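Local coordinates for CBS domain-containing protein (Thermoplasma acidophilum DSM 1728, PDB 1PVM) that is of unknown function but pairs two CBS domains with a zinc-ribbon-like domain that binds a metal ion through cysteines, at the interface of chains A and B. Residues are numbered along the deposited sequence; one frame, centred on the assembly and turned at random. Chains: chain A/B, conserved hypothetical protein Ta0289.

The interface of chains A and B. Residues chain A 28-29, 32, 36, 61, 72; chain B 62, 66-67.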
loop_
_atom_site.group_PDB
_atom_site.type_symbol
_atom_site.label_atom_id
_atom_site.label_comp_id
_atom_site.label_asym_id
_atom_site.label_seq_id
_atom_site.Cartn_x
_atom_site.Cartn_y
_atom_site.Cartn_z
ATOM N N VAL A 28 -8.954 3.300 -12.942
ATOM C CA VAL A 28 -8.412 2.915 -11.648
ATOM C C VAL A 28 -9.428 2.019 -10.938
ATOM O O VAL A 28 -9.061 1.041 -10.293
ATOM C CB VAL A 28 -8.118 4.165 -10.783
ATOM C CG1 VAL A 28 -7.777 3.757 -9.364
ATOM C CG2 VAL A 28 -6.978 4.953 -11.398
ATOM N N PHE A 29 -10.710 2.356 -11.077
ATOM C CA PHE A 29 -11.791 1.594 -10.456
ATOM C C PHE A 29 -11.762 0.136 -10.909
ATOM O O PHE A 29 -11.733 -0.778 -10.087
ATOM C CB PHE A 29 -13.144 2.233 -10.813
ATOM C CG PHE A 29 -14.346 1.486 -10.280
ATOM C CD1 PHE A 29 -14.513 1.273 -8.913
ATOM C CD2 PHE A 29 -15.328 1.019 -11.152
ATOM C CE1 PHE A 29 -15.641 0.606 -8.425
ATOM C CE2 PHE A 29 -16.460 0.351 -10.670
ATOM C CZ PHE A 29 -16.614 0.146 -9.305
ATOM N N VAL A 32 -8.489 -1.725 -9.777
ATOM C CA VAL A 32 -8.471 -2.066 -8.358
ATOM C C VAL A 32 -9.439 -3.200 -8.052
ATOM O O VAL A 32 -9.183 -4.014 -7.160
ATOM C CB VAL A 32 -8.787 -0.830 -7.483
ATOM C CG1 VAL A 32 -9.004 -1.255 -6.024
ATOM C CG2 VAL A 32 -7.623 0.163 -7.565
ATOM N N ASN A 36 -8.322 -6.426 -6.015
ATOM C CA ASN A 36 -9.042 -6.903 -4.843
ATOM C C ASN A 36 -9.621 -8.301 -5.011
ATOM O O ASN A 36 -9.578 -9.098 -4.083
ATOM C CB ASN A 36 -10.168 -5.932 -4.466
ATOM C CG ASN A 36 -9.644 -4.622 -3.913
ATOM O OD1 ASN A 36 -8.538 -4.569 -3.375
ATOM N ND2 ASN A 36 -10.442 -3.562 -4.022
ATOM N N ILE A 61 -1.154 4.251 -6.730
ATOM C CA ILE A 61 -2.515 4.766 -6.610
ATOM C C ILE A 61 -2.597 5.823 -5.498
ATOM O O ILE A 61 -3.219 6.881 -5.664
ATOM C CB ILE A 61 -3.499 3.613 -6.331
ATOM C CG1 ILE A 61 -3.549 2.687 -7.551
ATOM C CG2 ILE A 61 -4.886 4.157 -6.034
ATOM C CD1 ILE A 61 -4.299 1.390 -7.309
ATOM N N PRO A 72 -12.562 7.101 -9.162
ATOM C CA PRO A 72 -11.736 6.023 -9.718
ATOM C C PRO A 72 -12.126 5.624 -11.142
ATOM O O PRO A 72 -11.288 5.143 -11.907
ATOM C CB PRO A 72 -11.950 4.875 -8.732
ATOM C CG PRO A 72 -12.240 5.559 -7.458
ATOM C CD PRO A 72 -13.133 6.699 -7.864
ATOM N N ILE B 62 -7.348 1.133 -0.513
ATOM C CA ILE B 62 -7.508 0.312 -1.713
ATOM C C ILE B 62 -8.723 -0.620 -1.608
ATOM O O ILE B 62 -9.479 -0.796 -2.574
ATOM C CB ILE B 62 -6.242 -0.555 -1.970
ATOM C CG1 ILE B 62 -5.025 0.340 -2.231
ATOM C CG2 ILE B 62 -6.480 -1.501 -3.137
ATOM C CD1 ILE B 62 -5.166 1.281 -3.405
ATOM N N ILE B 66 -11.530 2.956 -2.715
ATOM C CA ILE B 66 -11.628 2.874 -4.166
ATOM C C ILE B 66 -12.916 2.201 -4.663
ATOM O O ILE B 66 -13.562 2.710 -5.577
ATOM C CB ILE B 66 -10.399 2.155 -4.774
ATOM C CG1 ILE B 66 -9.108 2.906 -4.409
ATOM C CG2 ILE B 66 -10.534 2.079 -6.289
ATOM C CD1 ILE B 66 -8.985 4.298 -5.000
ATOM N N PRO B 67 -13.317 1.062 -4.063
ATOM C CA PRO B 67 -14.543 0.390 -4.517
ATOM C C PRO B 67 -15.845 1.193 -4.407
ATOM O O PRO B 67 -16.844 0.831 -5.025
ATOM C CB PRO B 67 -14.570 -0.884 -3.675
ATOM C CG PRO B 67 -13.100 -1.167 -3.457
ATOM C CD PRO B 67 -12.585 0.211 -3.108
#
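Helix 28-38 of chain A, joined by helix 58-64 and the short 3-10 helix 72-74, packs against the C-terminal end of helix 58-65 of chain B and the 3-10 turn 66-68 that follows it. B:Ile66 is the main apolar plug. Its chi1 of -59° places CG1 beside the backbone N and leaves the CG2 methyl anti to it, pointing at A:Val32, 3.6 Å from CB, and the two side chains cross at about a right angle. A:Val32 CG1 turns towards B:Ile62 and lies 3.8 Å from its CG2 methyl. On the flank, the ring of A:Pro72 borders the same B:Ile66 methyl, with CB 4.0 Å from CG2. The CD1 methyl at the far end of the B:Ile62 side chain reaches A:Ile61, 3.9 Å from its CG2 methyl, where helix 58-64 of chain A meets helix 58-65 of chain B. Near the N-terminal start of helix 28-38, A:Phe29 lays ring atom CE1 against the backbone of B:Pro67, 3.6 Å from the carbonyl O.

A hydrogen bond runs from A:Asn36 ND2 to the carbonyl O of B:Ile62, 3.3 Å long and nearly straight (173° at the hydrogen). The acceptor lies close to the plane of the amide, whereas the nitrogen stands above the carbonyl plane. A chi1 of -70° puts CG beside the backbone N and anti to the carbonyl carbon, which carries the amide towards chain B, with ND2 also 3.6 Å from B:Pro67 CG. An alanine here would probably leave the B:Ile62 carbonyl without this cross-chain donor and open a gap beside the B:Pro67 ring. Repeated by two-fold symmetry, this largely apolar patch probably helps hold the CBS regions of two subunits together as a dimer.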